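Glycerol trinitrate reductase (Agrobacterium tumefaciens, PDB 5EPD) probably acts as an FMN-dependent oxidoreductase of the Old Yellow Enzyme family that reduces glycerol trinitrate, and adopts a TIM-barrel fold. Local coordinates at residues Leu121-His129 and Pro139-Val149. Sequence-based numbering, arbitrary orientation.
Sequences LWHVGRISH and PVAPSAIRAEV
Arg-126 reaches across to Ala-141, Ile-145 and Ala-147 just past the third strand of the TIM barrel, 117-122, where the chain makes a type II' beta turn from Val-124 to Ile-127 and packs against the short strand 140-141 and the loop that follows it. Its CB touches Ala-141 CB at 3.8 Å. With chi1 at 71°, CG sits between the backbone N and the carbonyl carbon, and the chain, extended from there to NE, carries the guanidinium to the carbonyl of Ile-145. CG passes the CB of Ala-147, CD skirts the carbonyl oxygen of Ile-145, and NE comes 3.7 Å from Ala-147 CB, the methyl that lies over one face of the guanidinium, with CZ and NH2 also beside it. At the tip, NH1 donates to Ile-145 O at 2.8 Å, a somewhat bent bond (149°) that meets the carbonyl from above its plane. Nearer the barrel, Val-140 CG2 approaches CE1 of the His-123 ring, whose NE2 is hydrogen-bonded to Gln-84. At the end of the turn, Ile-127 CG2 meets Val-149 CG2 at 4.1 Å. Two waters join the backbones: one links Gly-125 O to Val-140 N, and the second donates to Arg-126 O at 2.7 Å while accepting from Ala-147 N.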
loop_
_atom_site.group_PDB
_atom_site.type_symbol
_atom_site.label_atom_id
_atom_site.label_comp_id
_atom_site.label_asym_id
_atom_site.label_seq_id
_atom_site.Cartn_x
_atom_site.Cartn_y
_atom_site.Cartn_z
ATOM N N LEU A 121 -0.024 -3.819 -4.468
ATOM C CA LEU A 121 -0.083 -5.283 -4.419
ATOM C C LEU A 121 0.101 -5.893 -3.024
ATOM O O LEU A 121 1.138 -5.675 -2.356
ATOM C CB LEU A 121 1.009 -5.878 -5.303
ATOM C CG LEU A 121 0.934 -5.470 -6.765
ATOM C CD1 LEU A 121 2.244 -5.862 -7.437
ATOM C CD2 LEU A 121 -0.276 -6.101 -7.440
ATOM N N TRP A 122 -0.861 -6.736 -2.646
ATOM C CA TRP A 122 -0.988 -7.224 -1.294
ATOM C C TRP A 122 -0.894 -8.745 -1.158
ATOM O O TRP A 122 -1.469 -9.495 -1.956
ATOM C CB TRP A 122 -2.374 -6.813 -0.824
ATOM C CG TRP A 122 -2.535 -6.500 0.605
ATOM C CD1 TRP A 122 -1.555 -6.380 1.579
ATOM C CD2 TRP A 122 -3.776 -6.192 1.239
ATOM N NE1 TRP A 122 -2.135 -6.011 2.780
ATOM C CE2 TRP A 122 -3.493 -5.880 2.592
ATOM C CE3 TRP A 122 -5.091 -6.101 0.780
ATOM C CZ2 TRP A 122 -4.494 -5.513 3.492
ATOM C CZ3 TRP A 122 -6.081 -5.740 1.667
ATOM C CH2 TRP A 122 -5.783 -5.448 3.009
ATOM N N HIS A 123 -0.186 -9.186 -0.121
ATOM C CA HIS A 123 -0.362 -10.519 0.470
ATOM C C HIS A 123 -0.278 -10.331 1.987
ATOM O O HIS A 123 0.807 -10.045 2.539
ATOM C CB HIS A 123 0.723 -11.503 -0.003
ATOM C CG HIS A 123 0.357 -12.944 0.168
ATOM N ND1 HIS A 123 -0.232 -13.440 1.313
ATOM C CD2 HIS A 123 0.510 -14.006 -0.660
ATOM C CE1 HIS A 123 -0.436 -14.738 1.184
ATOM N NE2 HIS A 123 0.017 -15.110 -0.001
ATOM N N VAL A 124 -1.407 -10.518 2.665
ATOM C CA VAL A 124 -1.463 -10.310 4.125
ATOM C C VAL A 124 -0.690 -11.292 5.014
ATOM O O VAL A 124 -0.480 -11.040 6.211
ATOM C CB VAL A 124 -2.921 -10.271 4.640
ATOM C CG1 VAL A 124 -3.680 -9.142 3.936
ATOM C CG2 VAL A 124 -3.604 -11.633 4.512
ATOM N N GLY A 125 -0.293 -12.423 4.458
ATOM C CA GLY A 125 0.354 -13.457 5.261
ATOM C C GLY A 125 -0.532 -13.852 6.434
ATOM O O GLY A 125 -1.720 -14.153 6.250
ATOM N N ARG A 126 0.034 -13.841 7.640
ATOM C CA ARG A 126 -0.694 -14.351 8.820
ATOM C C ARG A 126 -1.829 -13.452 9.328
ATOM O O ARG A 126 -2.610 -13.880 10.214
ATOM C CB ARG A 126 0.271 -14.609 9.968
ATOM C CG ARG A 126 0.832 -13.350 10.592
ATOM C CD ARG A 126 2.028 -13.661 11.456
ATOM N NE ARG A 126 2.515 -12.442 12.081
ATOM C CZ ARG A 126 3.241 -12.380 13.199
ATOM N NH1 ARG A 126 3.610 -13.471 13.875
ATOM N NH2 ARG A 126 3.622 -11.191 13.632
ATOM N N ILE A 127 -1.921 -12.229 8.778
ATOM C CA ILE A 127 -2.998 -11.295 9.147
ATOM C C ILE A 127 -4.219 -11.587 8.270
ATOM O O ILE A 127 -4.563 -10.818 7.351
ATOM C CB ILE A 127 -2.535 -9.829 9.060
ATOM C CG1 ILE A 127 -1.310 -9.630 9.959
ATOM C CG2 ILE A 127 -3.628 -8.878 9.543
ATOM C CD1 ILE A 127 -0.756 -8.220 9.916
ATOM N N SER A 128 -4.850 -12.727 8.576
ATOM C CA SER A 128 -6.076 -13.177 7.912
ATOM C C SER A 128 -6.881 -14.081 8.845
ATOM O O SER A 128 -6.545 -14.250 10.026
ATOM C CB SER A 128 -5.741 -13.920 6.610
ATOM O OG SER A 128 -6.912 -14.175 5.845
ATOM N N HIS A 129 -7.950 -14.655 8.316
ATOM C CA HIS A 129 -8.814 -15.530 9.102
ATOM C C HIS A 129 -9.216 -16.684 8.203
ATOM O O HIS A 129 -9.365 -16.511 6.994
ATOM C CB HIS A 129 -10.035 -14.751 9.587
ATOM C CG HIS A 129 -10.839 -15.456 10.637
ATOM N ND1 HIS A 129 -11.837 -16.356 10.334
ATOM C CD2 HIS A 129 -10.824 -15.360 11.988
ATOM C CE1 HIS A 129 -12.388 -16.802 11.450
ATOM N NE2 HIS A 129 -11.797 -16.208 12.469
ATOM N N PRO A 139 -4.176 -19.306 7.329
ATOM C CA PRO A 139 -3.365 -18.306 6.637
ATOM C C PRO A 139 -1.906 -18.746 6.569
ATOM O O PRO A 139 -1.479 -19.642 7.333
ATOM C CB PRO A 139 -3.477 -17.063 7.530
ATOM C CG PRO A 139 -4.556 -17.332 8.519
ATOM C CD PRO A 139 -4.664 -18.818 8.631
ATOM N N VAL A 140 -1.137 -18.131 5.684
ATOM C CA VAL A 140 0.263 -18.538 5.521
ATOM C C VAL A 140 1.237 -17.465 6.012
ATOM O O VAL A 140 0.902 -16.279 6.074
ATOM C CB VAL A 140 0.583 -18.957 4.073
ATOM C CG1 VAL A 140 -0.286 -20.148 3.686
ATOM C CG2 VAL A 140 0.415 -17.780 3.110
ATOM N N ALA A 141 2.437 -17.902 6.382
ATOM C CA ALA A 141 3.391 -17.057 7.080
ATOM C C ALA A 141 4.770 -17.724 7.006
ATOM O O ALA A 141 4.858 -18.927 6.719
ATOM C CB ALA A 141 2.953 -16.916 8.526
ATOM N N PRO A 142 5.849 -16.963 7.282
ATOM C CA PRO A 142 7.184 -17.588 7.305
ATOM C C PRO A 142 7.347 -18.639 8.437
ATOM O O PRO A 142 7.968 -19.675 8.228
ATOM C CB PRO A 142 8.128 -16.389 7.529
ATOM C CG PRO A 142 7.289 -15.357 8.222
ATOM C CD PRO A 142 5.902 -15.533 7.639
ATOM N N SER A 143 6.784 -18.354 9.615
ATOM C CA SER A 143 6.817 -19.248 10.760
ATOM C C SER A 143 5.417 -19.284 11.343
ATOM O O SER A 143 4.648 -18.329 11.185
ATOM C CB SER A 143 7.804 -18.725 11.796
ATOM O OG SER A 143 9.075 -18.506 11.202
ATOM N N ALA A 144 5.076 -20.397 11.991
ATOM C CA ALA A 144 3.755 -20.589 12.612
ATOM C C ALA A 144 3.676 -19.847 13.959
ATOM O O ALA A 144 3.766 -20.452 15.022
ATOM C CB ALA A 144 3.471 -22.084 12.789
ATOM N N ILE A 145 3.564 -18.519 13.895
ATOM C CA ILE A 145 3.409 -17.673 15.080
ATOM C C ILE A 145 2.244 -16.745 14.749
ATOM O O ILE A 145 2.322 -15.969 13.797
ATOM C CB ILE A 145 4.654 -16.802 15.373
ATOM C CG1 ILE A 145 5.947 -17.628 15.354
ATOM C CG2 ILE A 145 4.493 -16.082 16.709
ATOM C CD1 ILE A 145 7.210 -16.815 15.110
ATOM N N ARG A 146 1.161 -16.852 15.514
ATOM C CA ARG A 146 -0.007 -16.001 15.342
ATOM C C ARG A 146 0.365 -14.547 15.608
ATOM O O ARG A 146 1.207 -14.253 16.465
ATOM C CB ARG A 146 -1.097 -16.404 16.329
ATOM C CG ARG A 146 -2.489 -16.031 15.863
ATOM C CD ARG A 146 -3.550 -16.526 16.829
ATOM N NE ARG A 146 -3.986 -15.482 17.755
ATOM C CZ ARG A 146 -3.588 -15.332 19.016
ATOM N NH1 ARG A 146 -2.705 -16.158 19.568
ATOM N NH2 ARG A 146 -4.084 -14.320 19.730
ATOM N N ALA A 147 -0.259 -13.636 14.870
ATOM C CA ALA A 147 -0.185 -12.229 15.204
ATOM C C ALA A 147 -1.225 -11.924 16.303
ATOM O O ALA A 147 -2.290 -12.535 16.350
ATOM C CB ALA A 147 -0.430 -11.379 13.976
ATOM N N GLU A 148 -0.870 -10.995 17.191
ATOM C CA GLU A 148 -1.749 -10.462 18.235
ATOM C C GLU A 148 -2.580 -9.249 17.726
ATOM O O GLU A 148 -2.527 -8.161 18.317
ATOM C CB GLU A 148 -0.883 -10.019 19.433
ATOM C CG GLU A 148 -0.075 -11.128 20.052
ATOM C CD GLU A 148 -0.976 -12.248 20.498
ATOM O OE1 GLU A 148 -1.732 -12.036 21.476
ATOM O OE2 GLU A 148 -0.964 -13.317 19.849
ATOM N N VAL A 149 -3.311 -9.429 16.621
ATOM C CA VAL A 149 -4.192 -8.391 16.093
ATOM C C VAL A 149 -5.516 -8.978 15.620
ATOM O O VAL A 149 -5.645 -10.188 15.416
ATOM C CB VAL A 149 -3.539 -7.567 14.950
ATOM C CG1 VAL A 149 -2.148 -7.069 15.368
ATOM C CG2 VAL A 149 -3.493 -8.339 13.627
HETATM O O HOH W 1 -2.388 -15.889 4.454
HETATM O O HOH W 2 -1.877 -14.577 12.674
#